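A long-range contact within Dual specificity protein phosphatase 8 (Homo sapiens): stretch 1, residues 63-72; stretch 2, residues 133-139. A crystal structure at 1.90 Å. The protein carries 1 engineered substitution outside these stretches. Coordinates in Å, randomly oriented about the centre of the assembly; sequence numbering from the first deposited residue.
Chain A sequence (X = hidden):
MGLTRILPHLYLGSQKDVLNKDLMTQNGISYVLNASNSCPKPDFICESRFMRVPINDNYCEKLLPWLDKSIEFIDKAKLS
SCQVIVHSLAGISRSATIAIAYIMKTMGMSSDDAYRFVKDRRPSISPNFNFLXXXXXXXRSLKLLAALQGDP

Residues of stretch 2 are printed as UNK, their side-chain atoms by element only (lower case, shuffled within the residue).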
ATOM      1  N   LEU A  63       8.523   5.028   7.251  1.00 22.10           N
ATOM      2  CA  LEU A  63       7.307   4.921   6.446  1.00 21.66           C
ATOM      3  C   LEU A  63       6.101   5.451   7.240  1.00 20.48           C
ATOM      4  O   LEU A  63       5.074   5.812   6.664  1.00 27.51           O
ATOM      5  CB  LEU A  63       7.090   3.443   6.083  1.00 29.71           C
ATOM      6  CG  LEU A  63       5.817   2.946   5.396  1.00 34.95           C
ATOM      7  CD1 LEU A  63       5.506   3.748   4.147  1.00 28.08           C
ATOM      8  CD2 LEU A  63       5.940   1.459   5.055  1.00 33.73           C
ATOM      9  N   LEU A  64       6.231   5.492   8.564  1.00 26.40           N
ATOM     10  CA  LEU A  64       5.103   5.781   9.473  1.00 26.01           C
ATOM     11  C   LEU A  64       4.147   6.965   9.170  1.00 20.96           C
ATOM     12  O   LEU A  64       2.911   6.761   9.116  1.00 28.51           O
ATOM     13  CB  LEU A  64       5.577   5.857  10.930  1.00 30.12           C
ATOM     14  CG  LEU A  64       5.160   4.727  11.861  1.00 32.55           C
ATOM     15  CD1 LEU A  64       5.789   4.933  13.236  1.00 39.66           C
ATOM     16  CD2 LEU A  64       3.645   4.660  11.967  1.00 22.25           C
ATOM     17  N   PRO A  65       4.692   8.193   8.970  1.00 30.05           N
ATOM     18  CA  PRO A  65       3.906   9.393   8.695  1.00 32.69           C
ATOM     19  C   PRO A  65       3.408   9.460   7.290  1.00 25.22           C
ATOM     20  O   PRO A  65       2.799  10.466   6.961  1.00 27.14           O
ATOM     21  CB  PRO A  65       4.921  10.520   8.853  1.00 38.00           C
ATOM     22  CG  PRO A  65       6.158   9.896   8.418  1.00 35.54           C
ATOM     23  CD  PRO A  65       6.095   8.556   9.071  1.00 32.89           C
ATOM     24  N   TRP A  66       3.686   8.462   6.458  1.00 18.19           N
ATOM     25  CA  TRP A  66       3.114   8.427   5.111  1.00 18.70           C
ATOM     26  C   TRP A  66       1.903   7.526   5.071  1.00 19.03           C
ATOM     27  O   TRP A  66       1.183   7.513   4.083  1.00 16.62           O
ATOM     28  CB  TRP A  66       4.143   7.898   4.109  1.00 18.51           C
ATOM     29  CG  TRP A  66       5.249   8.861   3.828  1.00 20.02           C
ATOM     30  CD1 TRP A  66       6.545   8.780   4.255  1.00 28.26           C
ATOM     31  CD2 TRP A  66       5.160  10.051   3.036  1.00 28.43           C
ATOM     32  NE1 TRP A  66       7.267   9.855   3.783  1.00 28.37           N
ATOM     33  CE2 TRP A  66       6.438  10.651   3.034  1.00 32.99           C
ATOM     34  CE3 TRP A  66       4.124  10.672   2.332  1.00 30.32           C
ATOM     35  CZ2 TRP A  66       6.706  11.841   2.344  1.00 39.56           C
ATOM     36  CZ3 TRP A  66       4.389  11.852   1.656  1.00 30.03           C
ATOM     37  CH2 TRP A  66       5.670  12.422   1.667  1.00 28.28           C
ATOM     38  N   LEU A  67       1.680   6.764   6.139  1.00 17.03           N
ATOM     39  CA  LEU A  67       0.633   5.741   6.119  1.00 18.55           C
ATOM     40  C   LEU A  67      -0.774   6.330   6.041  1.00 19.67           C
ATOM     41  O   LEU A  67      -1.578   5.906   5.221  1.00 19.80           O
ATOM     42  CB  LEU A  67       0.767   4.788   7.319  1.00 23.24           C
ATOM     43  CG  LEU A  67       2.011   3.891   7.269  1.00 21.98           C
ATOM     44  CD1 LEU A  67       2.125   2.998   8.521  1.00 18.04           C
ATOM     45  CD2 LEU A  67       1.999   3.048   5.994  1.00 24.03           C
ATOM     46  N   ASP A  68      -1.073   7.324   6.867  1.00 23.55           N
ATOM     47  CA  ASP A  68      -2.409   7.908   6.826  1.00 23.68           C
ATOM     48  C   ASP A  68      -2.740   8.555   5.468  1.00 24.40           C
ATOM     49  O   ASP A  68      -3.863   8.421   4.979  1.00 21.80           O
ATOM     50  CB  ASP A  68      -2.613   8.889   7.985  1.00 29.34           C
ATOM     51  CG  ASP A  68      -2.952   8.184   9.300  1.00 38.84           C
ATOM     52  OD1 ASP A  68      -3.542   7.071   9.278  1.00 38.28           O
ATOM     53  OD2 ASP A  68      -2.643   8.760  10.360  1.00 45.52           O
ATOM     54  N   LYS A  69      -1.767   9.231   4.856  1.00 18.91           N
ATOM     55  CA  LYS A  69      -1.976   9.840   3.538  1.00 20.62           C
ATOM     56  C   LYS A  69      -2.079   8.807   2.415  1.00 17.60           C
ATOM     57  O   LYS A  69      -2.828   9.000   1.455  1.00 17.57           O
ATOM     58  CB  LYS A  69      -0.877  10.865   3.225  1.00 24.21           C
ATOM     59  CG  LYS A  69      -1.010  12.157   4.026  1.00 40.50           C
ATOM     60  CD  LYS A  69      -0.104  13.253   3.467  1.00 52.39           C
ATOM     61  CE  LYS A  69      -0.267  14.570   4.222  1.00 59.45           C
ATOM     62  NZ  LYS A  69       0.948  14.905   5.030  1.00 67.23           N
ATOM     63  N   SER A  70      -1.307   7.728   2.521  1.00 16.94           N
ATOM     64  CA  SER A  70      -1.413   6.606   1.579  1.00 12.27           C
ATOM     65  C   SER A  70      -2.797   5.965   1.648  1.00 16.17           C
ATOM     66  O   SER A  70      -3.431   5.685   0.630  1.00 15.69           O
ATOM     67  CB  SER A  70      -0.361   5.545   1.927  1.00 17.53           C
ATOM     68  OG  SER A  70       0.957   6.057   1.829  1.00 18.46           O
ATOM     69  N   ILE A  71      -3.280   5.739   2.862  1.00 15.21           N
ATOM     70  CA  ILE A  71      -4.615   5.190   3.051  1.00 19.04           C
ATOM     71  C   ILE A  71      -5.710   6.118   2.494  1.00 18.38           C
ATOM     72  O   ILE A  71      -6.644   5.658   1.830  1.00 18.15           O
ATOM     73  CB  ILE A  71      -4.818   4.832   4.541  1.00 15.63           C
ATOM     74  CG1 ILE A  71      -3.913   3.646   4.893  1.00 19.67           C
ATOM     75  CG2 ILE A  71      -6.277   4.513   4.870  1.00 17.53           C
ATOM     76  CD1 ILE A  71      -3.850   3.333   6.396  1.00 21.30           C
ATOM     77  N   GLU A  72      -5.592   7.414   2.755  1.00 17.53           N
ATOM     78  CA  GLU A  72      -6.499   8.414   2.184  1.00 20.62           C
ATOM     79  C   GLU A  72      -6.537   8.343   0.641  1.00 20.06           C
ATOM     80  O   GLU A  72      -7.611   8.390   0.027  1.00 17.16           O
ATOM     81  CB  GLU A  72      -6.051   9.808   2.650  1.00 23.27           C
ATOM     82  CG  GLU A  72      -6.861  10.974   2.108  1.00 32.10           C
ATOM     83  CD  GLU A  72      -6.178  12.325   2.343  1.00 46.80           C
ATOM     84  OE1 GLU A  72      -6.676  13.113   3.176  1.00 51.91           O
ATOM     85  OE2 GLU A  72      -5.147  12.603   1.688  1.00 43.41           O
ATOM     86  N   UNK A 133       8.020  -3.497  11.931  1.00 17.53           N
ATOM     87  CA  UNK A 133       7.954  -2.859  13.237  1.00 15.10           C
ATOM     88  C   UNK A 133       7.164  -1.556  13.225  1.00 15.36           C
ATOM     89  O   UNK A 133       6.440  -1.250  14.180  1.00 16.49           O
ATOM     90  N   UNK A 134       7.300  -0.778  12.151  1.00 19.00           N
ATOM     91  CA  UNK A 134       6.514   0.445  12.007  1.00 16.92           C
ATOM     92  C   UNK A 134       5.019   0.140  11.911  1.00 16.72           C
ATOM     93  O   UNK A 134       4.199   0.918  12.393  1.00 16.26           O
ATOM     94  c   UNK A 134       8.427   1.862  11.103  1.00 21.80           C
ATOM     95  o   UNK A 134       8.402   3.353   9.220  1.00 30.83           O
ATOM     96  n   UNK A 134      10.326   2.269   9.647  1.00 27.25           N
ATOM     97  c   UNK A 134       7.032   1.289  10.833  1.00 15.03           C
ATOM     98  c   UNK A 134       9.051   2.558   9.902  1.00 24.61           C
ATOM     99  N   UNK A 135       4.654  -1.006  11.332  1.00 16.07           N
ATOM    100  CA  UNK A 135       3.266  -1.484  11.411  1.00 15.47           C
ATOM    101  C   UNK A 135       2.784  -1.694  12.844  1.00 18.37           C
ATOM    102  O   UNK A 135       1.652  -1.328  13.188  1.00 18.59           O
ATOM    103  c   UNK A 135       3.099  -2.810  10.659  1.00 20.27           C
ATOM    104  c   UNK A 135       2.937  -4.249   8.664  1.00 31.01           C
ATOM    105  c   UNK A 135       3.170  -2.824   9.148  1.00 29.54           C
ATOM    106  c   UNK A 135       2.118  -1.876   8.590  1.00 36.26           C
ATOM    107  N   UNK A 136       3.609  -2.324  13.673  1.00 15.75           N
ATOM    108  CA  UNK A 136       3.270  -2.466  15.089  1.00 18.81           C
ATOM    109  C   UNK A 136       3.009  -1.111  15.736  1.00 17.96           C
ATOM    110  O   UNK A 136       2.041  -0.961  16.490  1.00 21.59           O
ATOM    111  c   UNK A 136       5.087  -5.116  17.343  1.00 18.31           C
ATOM    112  c   UNK A 136       2.843  -5.104  16.246  1.00 30.93           C
ATOM    113  c   UNK A 136       4.277  -4.679  16.111  1.00 31.12           C
ATOM    114  c   UNK A 136       4.377  -3.178  15.875  1.00 20.52           C
ATOM    115  N   UNK A 137       3.884  -0.139  15.478  1.00 18.06           N
ATOM    116  CA  UNK A 137       3.744   1.191  16.091  1.00 18.88           C
ATOM    117  C   UNK A 137       2.518   1.900  15.545  1.00 21.24           C
ATOM    118  O   UNK A 137       1.855   2.639  16.266  1.00 18.93           O
ATOM    119  o   UNK A 137       5.090   1.547  19.118  1.00 45.71           O
ATOM    120  c   UNK A 137       5.287   2.475  18.320  1.00 42.29           C
ATOM    121  o   UNK A 137       4.956   3.655  18.566  1.00 45.54           O
ATOM    122  c   UNK A 137       5.957   2.147  17.006  1.00 43.47           C
ATOM    123  c   UNK A 137       4.979   2.066  15.843  1.00 22.50           C
ATOM    124  N   UNK A 138       2.228   1.676  14.268  1.00 17.23           N
ATOM    125  CA  UNK A 138       1.044   2.270  13.652  1.00 19.08           C
ATOM    126  C   UNK A 138      -0.207   1.720  14.326  1.00 20.99           C
ATOM    127  O   UNK A 138      -1.124   2.474  14.672  1.00 20.53           O
ATOM    128  c   UNK A 138      -1.324   4.620  10.695  1.00 22.78           C
ATOM    129  o   UNK A 138      -3.232   4.440   9.288  1.00 24.60           O
ATOM    130  c   UNK A 138       1.040   1.991  12.144  1.00 16.14           C
ATOM    131  c   UNK A 138      -1.007   1.868  10.649  1.00 18.77           C
ATOM    132  c   UNK A 138      -0.273   4.020  11.393  1.00 24.55           C
ATOM    133  c   UNK A 138      -2.205   3.834   9.982  1.00 25.92           C
ATOM    134  c   UNK A 138      -0.105   2.639  11.386  1.00 21.61           C
ATOM    135  c   UNK A 138      -2.061   2.459   9.949  1.00 20.60           C
ATOM    136  N   UNK A 139      -0.235   0.406  14.550  1.00 14.91           N
ATOM    137  CA  UNK A 139      -1.385  -0.208  15.206  1.00 17.49           C
ATOM    138  C   UNK A 139      -1.562   0.359  16.605  1.00 22.19           C
ATOM    139  O   UNK A 139      -2.689   0.609  17.060  1.00 22.19           O
ATOM    140  c   UNK A 139      -3.726  -1.937  15.520  1.00 56.65           C
ATOM    141  c   UNK A 139      -1.200  -1.721  15.305  1.00 24.93           C
ATOM    142  o   UNK A 139      -3.937  -1.677  14.311  1.00 53.99           O
ATOM    143  o   UNK A 139      -4.599  -1.796  16.400  1.00 62.88           O
ATOM    144  c   UNK A 139      -2.361  -2.445  15.964  1.00 40.04           C
TER

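Position 133 carries no side-chain atoms at all; the record stops at the backbone, which makes no contact with stretch 1, so this is glycine, G133. An ideal CB would have room there. Its backbone O accepts the helical hydrogen bond from the N of position 137, 3.1 Å away.

Position 134 has five side-chain atoms: three carbons in a line, the third bearing one oxygen and one nitrogen. CA-to-CB points toward stretch 1, and the oxygen meets two backbone amides, 2.6 Å from L63 N and 3.1 Å from L64 N. A terminal carbon with one O and one N is an amide, and two carbons before it make this glutamine, Q134, extended with chi1 m and chi2 t. L63 N donates to Q134 OE1 at 164°, a short and nearly straight bond; L64 N donates to the same atom at 132°, a weak one. One carbonyl oxygen thus serves two consecutive NH groups. Q134 NE2 is hydrogen-bonded to a residue next to one of the stretches.

Position 135 has four carbons, forked at the second. Its CA-to-CB bond points away from stretch 1, and although its end comes nearer, one terminal carbon stays 4.9 Å from L67 CD1. The skeleton is that of leucine: L135. The residue is buried, but this contact accounts for little of that burial.

Position 136 repeats the same four forked carbons. It is exposed and out of reach of stretch 1; its CB, 8.6 Å from L64 CD1, is its nearest side-chain atom. It too is leucine, L136.

Position 137 shows three carbons, the third bearing two oxygens. CA-to-CB points toward stretch 1, and its CB lies 4.0 Å from L64 CD1, but the end leads away. A carboxylate on a two-carbon stem is glutamate, E137. What touches here is the aliphatic base, while the carboxylate oxygens hydrogen-bond just outside the stretches.

Position 138 has one carbon followed by a six-carbon ring bearing one oxygen. L67 CD1 sits over one ring face, 3.9 Å from the centroid and 22° off the normal, a CH-pi contact. At the ring edge, the oxygen lies 2.6 Å from D68 OD1. I71 CD1 is 4.0 Å from the ring carbon bearing that oxygen, and L64 CD2 packs on the CB at 3.7 Å. This is tyrosine, Y138, and its OH donates to D68 OD1.

Position 139 again has three carbons with two oxygens on the third, out of reach of stretch 1: glutamate, E139.

The contact follows a simple rule: Q134 and Y138, one helical turn apart and joined by Y138 N to Q134 O at 2.8 Å, present their side chains on one side. The glutamine satisfies the NH groups of L63 and L64. The tyrosine lies along the other helix, meeting L67, D68 and I71, with its hydroxyl tied to the carboxylate. With the axes 13.1 Å apart at closest approach and crossing at -82°, the tyrosine reaches across to that helix, while the glutamine works where the CA atoms come nearest, L64 CA to Q134 CA at 6.1 Å. These two cover most of the shared surface on their side.

Stretch 2 (133-139) GQLLEYE
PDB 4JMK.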